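Local coordinates for protein chitinase (Paenibacillus sp. FPU-7, PDB 5GZT) that probably hydrolyses the beta-1,4 linkages between N-acetylglucosamine units inside chitin and chitodextrin chains, acting as a family 18 endochitinase, at residues 1055-1060 and 1087-1091. Residues are numbered along the deposited sequence; the frame is centred on the assembly and turned at random.
Sequences LVKDYF and FITYD
Leu1055 CD1 lies 3.5 Å from Tyr1090 CD2, the shortest approach between segments 1055-1060 and 1087-1091, and also nears CG and CB of that residue, so one methyl packs obliquely against the root of the tyrosine ring. The outer end meets Phe1060: the ring centroids are 5.9 Å apart with planes at 50°, too oblique for a stack, and Tyr1090 CE2 sits at the edge of the phenylalanine ring, in its plane, 3.9 Å from Phe1060 CZ. Leu1055 CB packs over a face of that same ring. Tyr1090 CG stands between backbone N and carbonyl carbon (chi1 66°), a torsion that brings the ring to both partners. Strand 1086-1089 belongs to the small antiparallel sheet between barrel strands 1015-1020 and 1110-1114, consistent with the alpha+beta insertion of many family 18 TIM barrels; the end of helix 1052-1058 and the residues after it pack against this sheet, and Leu1077 of the adjacent strand touches Phe1060, Ile1088 and Tyr1090. Were Tyr1090 replaced by an alanine, Leu1055 CD1 and the Phe1060 edge would probably lose the ring they share, opening a gap beside Leu1077. Distances lengthen toward the partly exposed Tyr1059: its CE2 stops 4.0 Å from Ile1088 CD1, while Leu1055 CD2 lies over one face of its ring, toward the rim. On the solvent side, poorly ordered Lys1057 NZ forms a salt bridge with Asp1058 OD2 at 3.5 Å.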
loop_
_atom_site.group_PDB
_atom_site.type_symbol
_atom_site.label_atom_id
_atom_site.label_comp_id
_atom_site.label_asym_id
_atom_site.label_seq_id
_atom_site.Cartn_x
_atom_site.Cartn_y
_atom_site.Cartn_z
ATOM N N LEU B 1055 -21.165 28.920 -30.708
ATOM C CA LEU B 1055 -19.774 28.940 -30.355
ATOM C C LEU B 1055 -19.051 29.771 -31.372
ATOM O O LEU B 1055 -18.208 30.627 -30.991
ATOM C CB LEU B 1055 -19.132 27.552 -30.229
ATOM C CG LEU B 1055 -19.644 26.627 -29.141
ATOM C CD1 LEU B 1055 -18.758 25.381 -29.136
ATOM C CD2 LEU B 1055 -19.608 27.332 -27.792
ATOM N N VAL B 1056 -19.396 29.564 -32.628
ATOM C CA VAL B 1056 -18.718 30.240 -33.706
ATOM C C VAL B 1056 -18.924 31.757 -33.622
ATOM O O VAL B 1056 -17.967 32.482 -33.663
ATOM C CB VAL B 1056 -19.126 29.714 -35.086
ATOM C CG1 VAL B 1056 -18.682 30.662 -36.235
ATOM C CG2 VAL B 1056 -18.511 28.355 -35.293
ATOM N N LYS B 1057 -20.148 32.237 -33.508
ATOM C CA LYS B 1057 -20.336 33.692 -33.561
ATOM C C LYS B 1057 -20.071 34.438 -32.222
ATOM O O LYS B 1057 -19.742 35.614 -32.249
ATOM C CB LYS B 1057 -21.675 34.047 -34.207
ATOM C CG LYS B 1057 -22.908 33.627 -33.444
ATOM C CD LYS B 1057 -24.165 33.931 -34.277
ATOM C CE LYS B 1057 -25.449 33.358 -33.654
ATOM N NZ LYS B 1057 -25.537 33.439 -32.149
ATOM N N ASP B 1058 -20.156 33.755 -31.080
ATOM C CA ASP B 1058 -20.140 34.409 -29.768
ATOM C C ASP B 1058 -19.008 33.993 -28.821
ATOM O O ASP B 1058 -18.944 34.562 -27.738
ATOM C CB ASP B 1058 -21.434 34.101 -28.972
ATOM C CG ASP B 1058 -22.714 34.627 -29.627
ATOM O OD1 ASP B 1058 -22.663 35.447 -30.550
ATOM O OD2 ASP B 1058 -23.805 34.202 -29.180
ATOM N N TYR B 1059 -18.214 32.958 -29.120
ATOM C CA TYR B 1059 -17.246 32.430 -28.113
ATOM C C TYR B 1059 -15.830 32.341 -28.637
ATOM O O TYR B 1059 -14.865 32.862 -28.044
ATOM C CB TYR B 1059 -17.650 31.033 -27.638
ATOM C CG TYR B 1059 -18.807 31.002 -26.703
ATOM C CD1 TYR B 1059 -20.098 31.195 -27.166
ATOM C CD2 TYR B 1059 -18.610 30.761 -25.360
ATOM C CE1 TYR B 1059 -21.173 31.164 -26.284
ATOM C CE2 TYR B 1059 -19.676 30.756 -24.471
ATOM C CZ TYR B 1059 -20.941 30.937 -24.949
ATOM O OH TYR B 1059 -21.968 30.895 -24.044
ATOM N N PHE B 1060 -15.702 31.696 -29.780
ATOM C CA PHE B 1060 -14.408 31.585 -30.418
ATOM C C PHE B 1060 -13.784 32.985 -30.654
ATOM O O PHE B 1060 -14.402 33.870 -31.302
ATOM C CB PHE B 1060 -14.483 30.785 -31.738
ATOM C CG PHE B 1060 -14.875 29.291 -31.582
ATOM C CD1 PHE B 1060 -14.691 28.568 -30.362
ATOM C CD2 PHE B 1060 -15.428 28.606 -32.685
ATOM C CE1 PHE B 1060 -15.067 27.218 -30.273
ATOM C CE2 PHE B 1060 -15.789 27.263 -32.594
ATOM C CZ PHE B 1060 -15.610 26.575 -31.392
ATOM N N PHE B 1087 -16.026 28.105 -18.434
ATOM C CA PHE B 1087 -15.446 26.873 -18.967
ATOM C C PHE B 1087 -16.499 26.216 -19.832
ATOM O O PHE B 1087 -17.605 25.985 -19.351
ATOM C CB PHE B 1087 -15.125 25.926 -17.798
ATOM C CG PHE B 1087 -14.590 24.590 -18.226
ATOM C CD1 PHE B 1087 -15.469 23.505 -18.467
ATOM C CD2 PHE B 1087 -13.233 24.386 -18.360
ATOM C CE1 PHE B 1087 -14.975 22.262 -18.866
ATOM C CE2 PHE B 1087 -12.732 23.136 -18.753
ATOM C CZ PHE B 1087 -13.610 22.068 -19.017
ATOM N N ILE B 1088 -16.127 25.854 -21.052
ATOM C CA ILE B 1088 -17.050 25.251 -22.038
ATOM C C ILE B 1088 -16.532 23.853 -22.469
ATOM O O ILE B 1088 -15.387 23.731 -22.799
ATOM C CB ILE B 1088 -17.177 26.146 -23.293
ATOM C CG1 ILE B 1088 -17.714 27.531 -22.936
ATOM C CG2 ILE B 1088 -18.109 25.545 -24.345
ATOM C CD1 ILE B 1088 -19.066 27.563 -22.207
ATOM N N THR B 1089 -17.414 22.863 -22.545
ATOM C CA THR B 1089 -17.071 21.494 -22.971
ATOM C C THR B 1089 -17.977 21.111 -24.104
ATOM O O THR B 1089 -19.215 21.289 -24.022
ATOM C CB THR B 1089 -17.168 20.518 -21.806
ATOM O OG1 THR B 1089 -17.148 19.172 -22.281
ATOM C CG2 THR B 1089 -18.402 20.785 -20.909
ATOM N N TYR B 1090 -17.355 20.663 -25.177
ATOM C CA TYR B 1090 -18.046 20.507 -26.445
ATOM C C TYR B 1090 -17.335 19.478 -27.315
ATOM O O TYR B 1090 -16.225 19.021 -26.902
ATOM C CB TYR B 1090 -18.175 21.878 -27.158
ATOM C CG TYR B 1090 -16.889 22.506 -27.608
ATOM C CD1 TYR B 1090 -15.952 23.013 -26.682
ATOM C CD2 TYR B 1090 -16.595 22.625 -28.938
ATOM C CE1 TYR B 1090 -14.751 23.566 -27.104
ATOM C CE2 TYR B 1090 -15.402 23.225 -29.384
ATOM C CZ TYR B 1090 -14.478 23.694 -28.472
ATOM O OH TYR B 1090 -13.290 24.237 -28.952
ATOM N N ASP B 1091 -17.929 19.105 -28.481
ATOM C CA ASP B 1091 -17.220 18.364 -29.527
ATOM C C ASP B 1091 -16.816 19.315 -30.599
ATOM O O ASP B 1091 -17.624 20.120 -30.974
ATOM C CB ASP B 1091 -18.092 17.256 -30.247
ATOM C CG ASP B 1091 -18.026 15.886 -29.565
ATOM O OD1 ASP B 1091 -16.916 15.517 -29.090
ATOM O OD2 ASP B 1091 -19.128 15.254 -29.389
#